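Lipid-transfer protein (Thermomonospora curvata, PDB 6OK1) is of unconfirmed function but probably takes part in lipid transfer, and has a thiolase-type fold within an assembly of several subunits. Local coordinates at residues Gly244-Ser249 with Gly274-Ala279; Pro268-Val273 with Ala376-Pro381; Lys20-Ser25 with Ala110-Ser115. All coordinates share one frame; numbering follows the deposited sequence. Where two conformers were deposited one is given.

Interaction 1 (Gly244-Ser249 with Gly274-Ala279); sequences GAAQGS and GQQLYA
Leu277 presses one methyl, CD2, onto the backbone of strand 240-248, and this is where the contact is tightest. The methyl sits 3.4 Å from Gly244 C and 3.9 Å from Ala246 CB. CG sits beside the backbone N, anti to the carbonyl carbon (chi1 -63°), and the CD2 branch ends against the strand. Because Gly244 has no side chain, helix and strand come close here, with the CA atoms of Gly244 and Leu277 4.5 Å apart. Ala246 continues the apolar seam, its CB 3.6 Å from Gln276 CB.

Toward the C-terminal end of the strand segment the contact becomes polar and hydrated. Gln276, partly exposed and extended beyond CG, passes Ala246 and brings its amide to Gln247. Its NE2 donates to Gln247 O at 2.9 Å (N-H...O 159°), with that oxygen close to the amide plane; NE2 also bonds Leu272 O. Gln276 OE1 accepts from a water at 2.7 Å, and the water in turn takes the backbone N-H of Gln247 at 2.9 Å. One side-chain amide thus satisfies both the C=O and the N-H of Gln247, one directly and the other through water. The side chain of Gln247 starts away from the helix, and its OE1 bonds Phe76 N of the second subunit, while Lys74 of that subunit packs on Gln276.

Segment 274-279 of helix 268-281 runs nearly antiparallel to residues 244-248 (156°); the helix leads on to strand 290-292, parallel to strand 240-248 in the same sheet: a beta-alpha-beta crossover of the thiolase fold.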
loop_
_atom_site.group_PDB
_atom_site.type_symbol
_atom_site.label_atom_id
_atom_site.label_comp_id
_atom_site.label_asym_id
_atom_site.label_seq_id
_atom_site.Cartn_x
_atom_site.Cartn_y
_atom_site.Cartn_z
ATOM N N GLY A 244 -5.562 -8.655 -21.165
ATOM C CA GLY A 244 -6.306 -7.655 -20.441
ATOM C C GLY A 244 -5.863 -7.637 -18.997
ATOM O O GLY A 244 -5.585 -8.685 -18.402
ATOM N N ALA A 245 -5.786 -6.439 -18.444
ATOM C CA ALA A 245 -5.459 -6.256 -17.029
ATOM C C ALA A 245 -6.081 -4.947 -16.607
ATOM O O ALA A 245 -5.764 -3.908 -17.191
ATOM C CB ALA A 245 -3.946 -6.234 -16.810
ATOM N N ALA A 246 -6.957 -4.985 -15.603
ATOM C CA ALA A 246 -7.777 -3.828 -15.301
ATOM C C ALA A 246 -8.091 -3.787 -13.813
ATOM O O ALA A 246 -8.210 -4.838 -13.158
ATOM C CB ALA A 246 -9.096 -3.868 -16.088
ATOM N N GLN A 247 -8.268 -2.563 -13.315
ATOM C CA GLN A 247 -8.793 -2.263 -11.983
ATOM C C GLN A 247 -10.149 -1.598 -12.121
ATOM O O GLN A 247 -10.452 -0.979 -13.136
ATOM C CB GLN A 247 -7.894 -1.301 -11.210
ATOM C CG GLN A 247 -6.592 -1.886 -10.760
ATOM C CD GLN A 247 -5.811 -0.908 -9.893
ATOM O OE1 GLN A 247 -5.298 0.117 -10.363
ATOM N NE2 GLN A 247 -5.740 -1.202 -8.608
ATOM N N GLY A 248 -10.942 -1.679 -11.063
ATOM C CA GLY A 248 -12.227 -1.023 -11.067
ATOM C C GLY A 248 -12.738 -0.729 -9.680
ATOM O O GLY A 248 -12.769 -1.608 -8.813
ATOM N N SER A 249 -13.162 0.509 -9.485
ATOM C CA SER A 249 -13.848 0.941 -8.278
ATOM C C SER A 249 -15.046 1.751 -8.729
ATOM O O SER A 249 -14.920 2.591 -9.622
ATOM C CB SER A 249 -12.904 1.756 -7.400
ATOM O OG SER A 249 -13.522 2.159 -6.185
ATOM N N GLY A 274 -14.546 -5.565 -16.371
ATOM C CA GLY A 274 -14.795 -6.363 -17.569
ATOM C C GLY A 274 -14.786 -5.534 -18.841
ATOM O O GLY A 274 -14.265 -5.968 -19.876
ATOM N N GLN A 275 -15.387 -4.343 -18.795
ATOM C CA GLN A 275 -15.400 -3.475 -19.967
ATOM C C GLN A 275 -13.984 -3.196 -20.456
ATOM O O GLN A 275 -13.709 -3.239 -21.668
ATOM C CB GLN A 275 -16.118 -2.168 -19.638
ATOM C CG GLN A 275 -17.601 -2.338 -19.404
ATOM C CD GLN A 275 -18.227 -1.149 -18.683
ATOM O OE1 GLN A 275 -17.615 -0.081 -18.557
ATOM N NE2 GLN A 275 -19.452 -1.338 -18.198
ATOM N N GLN A 276 -13.066 -2.926 -19.522
ATOM C CA GLN A 276 -11.688 -2.660 -19.888
ATOM C C GLN A 276 -11.012 -3.913 -20.426
ATOM O O GLN A 276 -10.238 -3.838 -21.389
ATOM C CB GLN A 276 -10.919 -2.119 -18.684
ATOM C CG GLN A 276 -11.381 -0.785 -18.240
ATOM C CD GLN A 276 -10.766 -0.436 -16.914
ATOM O OE1 GLN A 276 -9.654 0.070 -16.862
ATOM N NE2 GLN A 276 -11.457 -0.764 -15.835
ATOM N N LEU A 277 -11.243 -5.064 -19.785
ATOM C CA LEU A 277 -10.616 -6.304 -20.242
ATOM C C LEU A 277 -10.997 -6.601 -21.676
ATOM O O LEU A 277 -10.148 -6.998 -22.481
ATOM C CB LEU A 277 -11.028 -7.478 -19.386
ATOM C CG LEU A 277 -10.607 -7.397 -17.931
ATOM C CD1 LEU A 277 -11.150 -8.611 -17.171
ATOM C CD2 LEU A 277 -9.095 -7.347 -17.851
ATOM N N TYR A 278 -12.277 -6.475 -22.000
ATOM C CA TYR A 278 -12.706 -6.768 -23.369
ATOM C C TYR A 278 -12.190 -5.725 -24.355
ATOM O O TYR A 278 -11.805 -6.063 -25.486
ATOM C CB TYR A 278 -14.227 -6.860 -23.426
ATOM C CG TYR A 278 -14.780 -8.024 -22.665
ATOM C CD1 TYR A 278 -14.256 -9.305 -22.832
ATOM C CD2 TYR A 278 -15.809 -7.847 -21.745
ATOM C CE1 TYR A 278 -14.740 -10.375 -22.125
ATOM C CE2 TYR A 278 -16.312 -8.928 -21.031
ATOM C CZ TYR A 278 -15.772 -10.188 -21.231
ATOM O OH TYR A 278 -16.236 -11.277 -20.543
ATOM N N ALA A 279 -12.198 -4.451 -23.974
ATOM C CA ALA A 279 -11.697 -3.425 -24.880
ATOM C C ALA A 279 -10.194 -3.571 -25.104
ATOM O O ALA A 279 -9.702 -3.388 -26.229
ATOM C CB ALA A 279 -12.028 -2.039 -24.341
HETATM O O HOH W 1 -7.589 -0.445 -15.128
#

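Interaction 2 (Pro268-Val273 with Ala376-Pro381); sequences PEMGLV and AGTGVP
Met270 and Thr378 make the apolar part of the contact, their side chains meeting at a slant. The terminal methyl of Met270 does the touching: Met270 CE lies 4.0 Å from Thr378 CG2. The same Met270 CE is 3.7 Å from Ala376 O. Met270 leaves the helix with CG anti to the backbone N (chi1 -167°), and bends at chi2 and chi3 turn its end to the loop.

The second kind of interaction is van der Waals contact between side chain and backbone. Glu269 CG rests 3.8 Å from Val380 O, and its OE2 comes 4.1 Å from Gly379 C. The acid is folded close to the helix, CG between the backbone N and carbonyl carbon and the chain bent at chi2.

Polar linkage is made by a single water. It donates to Glu269 OE2 at 2.8 Å and to Val380 O at 2.9 Å, and accepts from Gly379 N at 2.8 Å, tying one side-chain oxygen to both backbone polarities of the loop. Gly379 adopts a positive phi (92°), a turn that comes easily to glycine. The same carboxylate is also gripped by Arg261, a salt bridge to OE1, and by Gln253 on OE2; Arg261 would probably help keep this buried acid ionised.

The loop joins strands 371-375 and 382-388, antiparallel neighbours in the sheet. The start of helix 268-281 packs against it; Thr382 of the second strand touches Glu269 and Met270, and Gln304 of helix 301-307 touches both Met270 and Thr378.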
loop_
_atom_site.group_PDB
_atom_site.type_symbol
_atom_site.label_atom_id
_atom_site.label_comp_id
_atom_site.label_asym_id
_atom_site.label_seq_id
_atom_site.Cartn_x
_atom_site.Cartn_y
_atom_site.Cartn_z
ATOM N N PRO A 268 -20.988 -3.218 -9.833
ATOM C CA PRO A 268 -20.633 -2.284 -10.913
ATOM C C PRO A 268 -19.143 -2.175 -11.132
ATOM O O PRO A 268 -18.686 -1.982 -12.268
ATOM C CB PRO A 268 -21.215 -0.958 -10.421
ATOM C CG PRO A 268 -22.237 -1.317 -9.411
ATOM C CD PRO A 268 -21.892 -2.625 -8.835
ATOM N N GLU A 269 -18.366 -2.282 -10.057
ATOM C CA GLU A 269 -16.925 -2.175 -10.209
ATOM C C GLU A 269 -16.350 -3.365 -10.972
ATOM O O GLU A 269 -15.333 -3.219 -11.668
ATOM C CB GLU A 269 -16.276 -1.997 -8.823
ATOM C CG GLU A 269 -16.522 -3.117 -7.807
ATOM C CD GLU A 269 -17.773 -2.973 -6.946
ATOM O OE1 GLU A 269 -18.750 -2.304 -7.363
ATOM O OE2 GLU A 269 -17.788 -3.532 -5.798
ATOM N N MET A 270 -16.996 -4.536 -10.907
ATOM C CA MET A 270 -16.559 -5.650 -11.739
ATOM C C MET A 270 -17.018 -5.473 -13.178
ATOM O O MET A 270 -16.305 -5.883 -14.097
ATOM C CB MET A 270 -17.077 -6.991 -11.184
ATOM C CG MET A 270 -16.407 -8.225 -11.805
ATOM S SD MET A 270 -14.640 -8.295 -11.386
ATOM C CE MET A 270 -14.698 -8.818 -9.660
ATOM N N GLY A 271 -18.176 -4.855 -13.397
ATOM C CA GLY A 271 -18.550 -4.490 -14.754
ATOM C C GLY A 271 -17.528 -3.573 -15.397
ATOM O O GLY A 271 -17.207 -3.716 -16.583
ATOM N N LEU A 272 -16.985 -2.637 -14.616
ATOM C CA LEU A 272 -15.991 -1.700 -15.125
ATOM C C LEU A 272 -14.687 -2.412 -15.448
ATOM O O LEU A 272 -14.045 -2.118 -16.463
ATOM C CB LEU A 272 -15.778 -0.597 -14.085
ATOM C CG LEU A 272 -14.648 0.381 -14.317
ATOM C CD1 LEU A 272 -14.913 1.129 -15.585
ATOM C CD2 LEU A 272 -14.630 1.346 -13.125
ATOM N N VAL A 273 -14.261 -3.343 -14.584
ATOM C CA VAL A 273 -13.137 -4.219 -14.925
ATOM C C VAL A 273 -13.387 -4.932 -16.242
ATOM O O VAL A 273 -12.542 -4.925 -17.143
ATOM C CB VAL A 273 -12.901 -5.237 -13.798
ATOM C CG1 VAL A 273 -12.030 -6.380 -14.253
ATOM C CG2 VAL A 273 -12.279 -4.513 -12.602
ATOM N N ALA A 376 -10.658 -10.757 -9.350
ATOM C CA ALA A 376 -10.165 -10.611 -7.990
ATOM C C ALA A 376 -11.330 -10.393 -7.010
ATOM O O ALA A 376 -12.488 -10.691 -7.328
ATOM C CB ALA A 376 -9.135 -9.485 -7.968
ATOM N N GLY A 377 -11.011 -9.895 -5.816
ATOM C CA GLY A 377 -11.958 -9.926 -4.712
ATOM C C GLY A 377 -13.225 -9.135 -4.995
ATOM O O GLY A 377 -13.196 -8.077 -5.622
ATOM N N THR A 378 -14.345 -9.646 -4.483
ATOM C CA THR A 378 -15.650 -9.057 -4.712
ATOM C C THR A 378 -16.155 -8.324 -3.471
ATOM O O THR A 378 -15.902 -8.724 -2.320
ATOM C CB THR A 378 -16.634 -10.150 -5.142
ATOM O OG1 THR A 378 -16.511 -11.252 -4.248
ATOM C CG2 THR A 378 -16.294 -10.647 -6.520
ATOM N N GLY A 379 -16.877 -7.228 -3.715
ATOM C CA GLY A 379 -17.318 -6.343 -2.667
ATOM C C GLY A 379 -16.370 -5.207 -2.372
ATOM O O GLY A 379 -16.701 -4.335 -1.568
ATOM N N VAL A 380 -15.214 -5.200 -3.022
ATOM C CA VAL A 380 -14.165 -4.205 -2.794
ATOM C C VAL A 380 -13.742 -3.656 -4.151
ATOM O O VAL A 380 -13.982 -4.272 -5.192
ATOM C CB VAL A 380 -12.938 -4.825 -2.078
ATOM C CG1 VAL A 380 -13.196 -5.071 -0.607
ATOM C CG2 VAL A 380 -12.499 -6.122 -2.778
ATOM N N PRO A 381 -13.047 -2.528 -4.159
ATOM C CA PRO A 381 -12.281 -2.183 -5.365
ATOM C C PRO A 381 -11.515 -3.404 -5.824
ATOM O O PRO A 381 -10.843 -4.076 -5.025
ATOM C CB PRO A 381 -11.345 -1.085 -4.875
ATOM C CG PRO A 381 -12.045 -0.469 -3.754
ATOM C CD PRO A 381 -12.799 -1.597 -3.062
HETATM O O HOH W 2 -16.222 -5.865 -6.056
#

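Interaction 3 (Lys20-Ser25 with Ala110-Ser115); sequences KNSGRS and AFNERS
The carboxamide of Asn112 is the flat group at the centre, gripped at its oxygen and its nitrogen by the loop 20-25. Its OD1 accepts from Ser22 OG at 2.7 Å, the hydroxyl tilted 27° from the carbonyl plane, and its ND2 donates to Arg24 O at 2.8 Å, the acceptor lying 18° out of the amide plane. Ser22 O lies at the edge of the Arg24 guanidinium, in its plane, with Arg24 NH1 on a lone pair of that oxygen at 2.9 Å. One face of the Phe111 ring carries Glu113 CG, 3.5 Å above its centre.

Ser22 OG sits between the backbone N and carbonyl carbon (chi1 76°) and does double duty. It accepts from Arg24 N at 3.1 Å, forming an ST turn, while giving its proton to Asn112. Nearer the surface, a water donates to Asn21 OD1 and to Ser115 OG (2.8 Å from the latter) and accepts from Gly23 N. Lys20 and Arg114 meet through carbon, Lys20 CD lying 3.8 Å from Arg114 CG; Lys20 NZ bonds Glu217 O, and Arg114 N bonds Asp219.

Polar groups therefore carry this join between the loop before helix 26-40 and the end of strand 104-112. Glu17 and Glu32, salt-bridged to Arg24, probably balance its charge, while Asp219 takes the N-H of Ser22 and bonds Ser115 OG. Ser25 caps helix 26-40 through Gln28 N and also bonds an acidic side chain on the chain of another protein, placing this polar network beside a subunit interface.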
loop_
_atom_site.group_PDB
_atom_site.type_symbol
_atom_site.label_atom_id
_atom_site.label_comp_id
_atom_site.label_asym_id
_atom_site.label_seq_id
_atom_site.Cartn_x
_atom_site.Cartn_y
_atom_site.Cartn_z
ATOM N N LYS A 20 -3.169 -25.547 6.840
ATOM C CA LYS A 20 -3.743 -24.884 7.996
ATOM C C LYS A 20 -2.700 -24.624 9.074
ATOM O O LYS A 20 -3.052 -24.147 10.159
ATOM C CB LYS A 20 -4.886 -25.726 8.580
ATOM C CG LYS A 20 -5.904 -26.158 7.540
ATOM C CD LYS A 20 -6.589 -24.953 6.904
ATOM C CE LYS A 20 -7.644 -25.401 5.884
ATOM N NZ LYS A 20 -8.231 -24.274 5.109
ATOM N N ASN A 21 -1.444 -24.934 8.801
ATOM C CA ASN A 21 -0.348 -24.605 9.701
ATOM C C ASN A 21 0.976 -24.755 8.978
ATOM O O ASN A 21 1.498 -25.865 8.815
ATOM C CB ASN A 21 -0.367 -25.491 10.951
ATOM C CG ASN A 21 0.881 -25.276 11.832
ATOM O OD1 ASN A 21 1.400 -24.169 11.921
ATOM N ND2 ASN A 21 1.364 -26.344 12.455
ATOM N N SER A 22 1.522 -23.627 8.517
ATOM C CA SER A 22 2.769 -23.673 7.776
ATOM C C SER A 22 3.940 -23.983 8.690
ATOM O O SER A 22 4.986 -24.455 8.216
ATOM C CB SER A 22 3.031 -22.347 7.083
ATOM O OG SER A 22 3.474 -21.381 8.029
ATOM N N GLY A 23 3.800 -23.675 9.976
ATOM C CA GLY A 23 4.916 -23.865 10.878
ATOM C C GLY A 23 6.088 -22.938 10.658
ATOM O O GLY A 23 7.155 -23.160 11.243
ATOM N N ARG A 24 5.944 -21.895 9.844
ATOM C CA ARG A 24 7.075 -21.004 9.588
ATOM C C ARG A 24 6.552 -19.592 9.324
ATOM O O ARG A 24 5.345 -19.343 9.344
ATOM C CB ARG A 24 7.946 -21.552 8.466
ATOM C CG ARG A 24 7.261 -21.828 7.109
ATOM C CD ARG A 24 7.939 -23.012 6.429
ATOM N NE ARG A 24 7.639 -23.202 5.007
ATOM C CZ ARG A 24 6.584 -23.868 4.532
ATOM N NH1 ARG A 24 5.695 -24.396 5.356
ATOM N NH2 ARG A 24 6.423 -24.009 3.222
ATOM N N SER A 25 7.473 -18.648 9.144
ATOM C CA SER A 25 7.098 -17.242 9.078
ATOM C C SER A 25 6.459 -16.894 7.741
ATOM O O SER A 25 6.691 -17.546 6.720
ATOM C CB SER A 25 8.310 -16.340 9.285
ATOM O OG SER A 25 9.119 -16.351 8.143
ATOM N N ALA A 110 1.863 -13.806 0.726
ATOM C CA ALA A 110 2.053 -14.953 1.607
ATOM C C ALA A 110 1.631 -14.607 3.024
ATOM O O ALA A 110 1.893 -13.503 3.507
ATOM C CB ALA A 110 3.516 -15.423 1.595
ATOM N N PHE A 111 0.965 -15.546 3.691
ATOM C CA PHE A 111 0.503 -15.271 5.041
ATOM C C PHE A 111 0.209 -16.564 5.785
ATOM O O PHE A 111 0.080 -17.649 5.194
ATOM C CB PHE A 111 -0.742 -14.360 5.051
ATOM C CG PHE A 111 -1.818 -14.724 4.051
ATOM C CD1 PHE A 111 -2.318 -16.017 3.944
ATOM C CD2 PHE A 111 -2.404 -13.726 3.276
ATOM C CE1 PHE A 111 -3.353 -16.325 3.046
ATOM C CE2 PHE A 111 -3.447 -14.014 2.386
ATOM C CZ PHE A 111 -3.916 -15.330 2.265
ATOM N N ASN A 112 0.092 -16.422 7.104
ATOM C CA ASN A 112 -0.438 -17.458 7.977
ATOM C C ASN A 112 -1.800 -17.028 8.505
ATOM O O ASN A 112 -1.961 -16.711 9.674
ATOM C CB ASN A 112 0.514 -17.696 9.136
ATOM C CG ASN A 112 1.772 -18.387 8.703
ATOM O OD1 ASN A 112 1.732 -19.350 7.931
ATOM N ND2 ASN A 112 2.910 -17.895 9.185
ATOM N N GLU A 113 -2.797 -17.004 7.636
ATOM C CA GLU A 113 -4.116 -16.558 8.061
ATOM C C GLU A 113 -4.852 -17.595 8.893
ATOM O O GLU A 113 -5.734 -17.222 9.655
ATOM C CB GLU A 113 -4.989 -16.182 6.853
ATOM C CG GLU A 113 -4.695 -14.825 6.267
ATOM C CD GLU A 113 -5.937 -14.099 5.812
ATOM O OE1 GLU A 113 -6.041 -12.905 6.137
ATOM O OE2 GLU A 113 -6.802 -14.703 5.135
ATOM N N ARG A 114 -4.517 -18.882 8.763
ATOM C CA ARG A 114 -5.170 -19.885 9.600
ATOM C C ARG A 114 -4.499 -20.046 10.954
ATOM O O ARG A 114 -5.189 -20.151 11.971
ATOM C CB ARG A 114 -5.197 -21.236 8.892
ATOM C CG ARG A 114 -6.158 -22.243 9.579
ATOM C CD ARG A 114 -7.588 -21.761 9.478
ATOM N NE ARG A 114 -8.584 -22.560 10.184
ATOM C CZ ARG A 114 -8.842 -22.483 11.487
ATOM N NH1 ARG A 114 -8.092 -21.728 12.278
ATOM N NH2 ARG A 114 -9.855 -23.178 11.997
ATOM N N SER A 115 -3.165 -20.032 10.986
ATOM C CA SER A 115 -2.426 -20.265 12.216
ATOM C C SER A 115 -1.983 -18.996 12.936
ATOM O O SER A 115 -1.596 -19.079 14.106
ATOM C CB SER A 115 -1.194 -21.123 11.933
ATOM O OG SER A 115 -0.247 -20.460 11.090
HETATM O O HOH W 3 2.294 -21.633 11.391
#

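Interactions 1 and 2 share helix 268-281: its first turns meet the loop 376-381 and its later turns meet strand 240-248. Their centres are 10 Å apart and they touch, Val273 CG2 lying 3.5 Å from Gly248 N and Glu269 CB 3.5 Å from Gly248 O. Both also touch the second subunit. Interaction 3 lies on the opposite side of the chain's centre, its centre 32 Å from that of interaction 1 and 28 Å from that of interaction 2, with nearest atoms about 17 Å and 12 Å away. The one sheet nonetheless serves interactions 1 and 3. The sodium ion bound at Val48, Ile70 and Glu72 involves residues of none of the three.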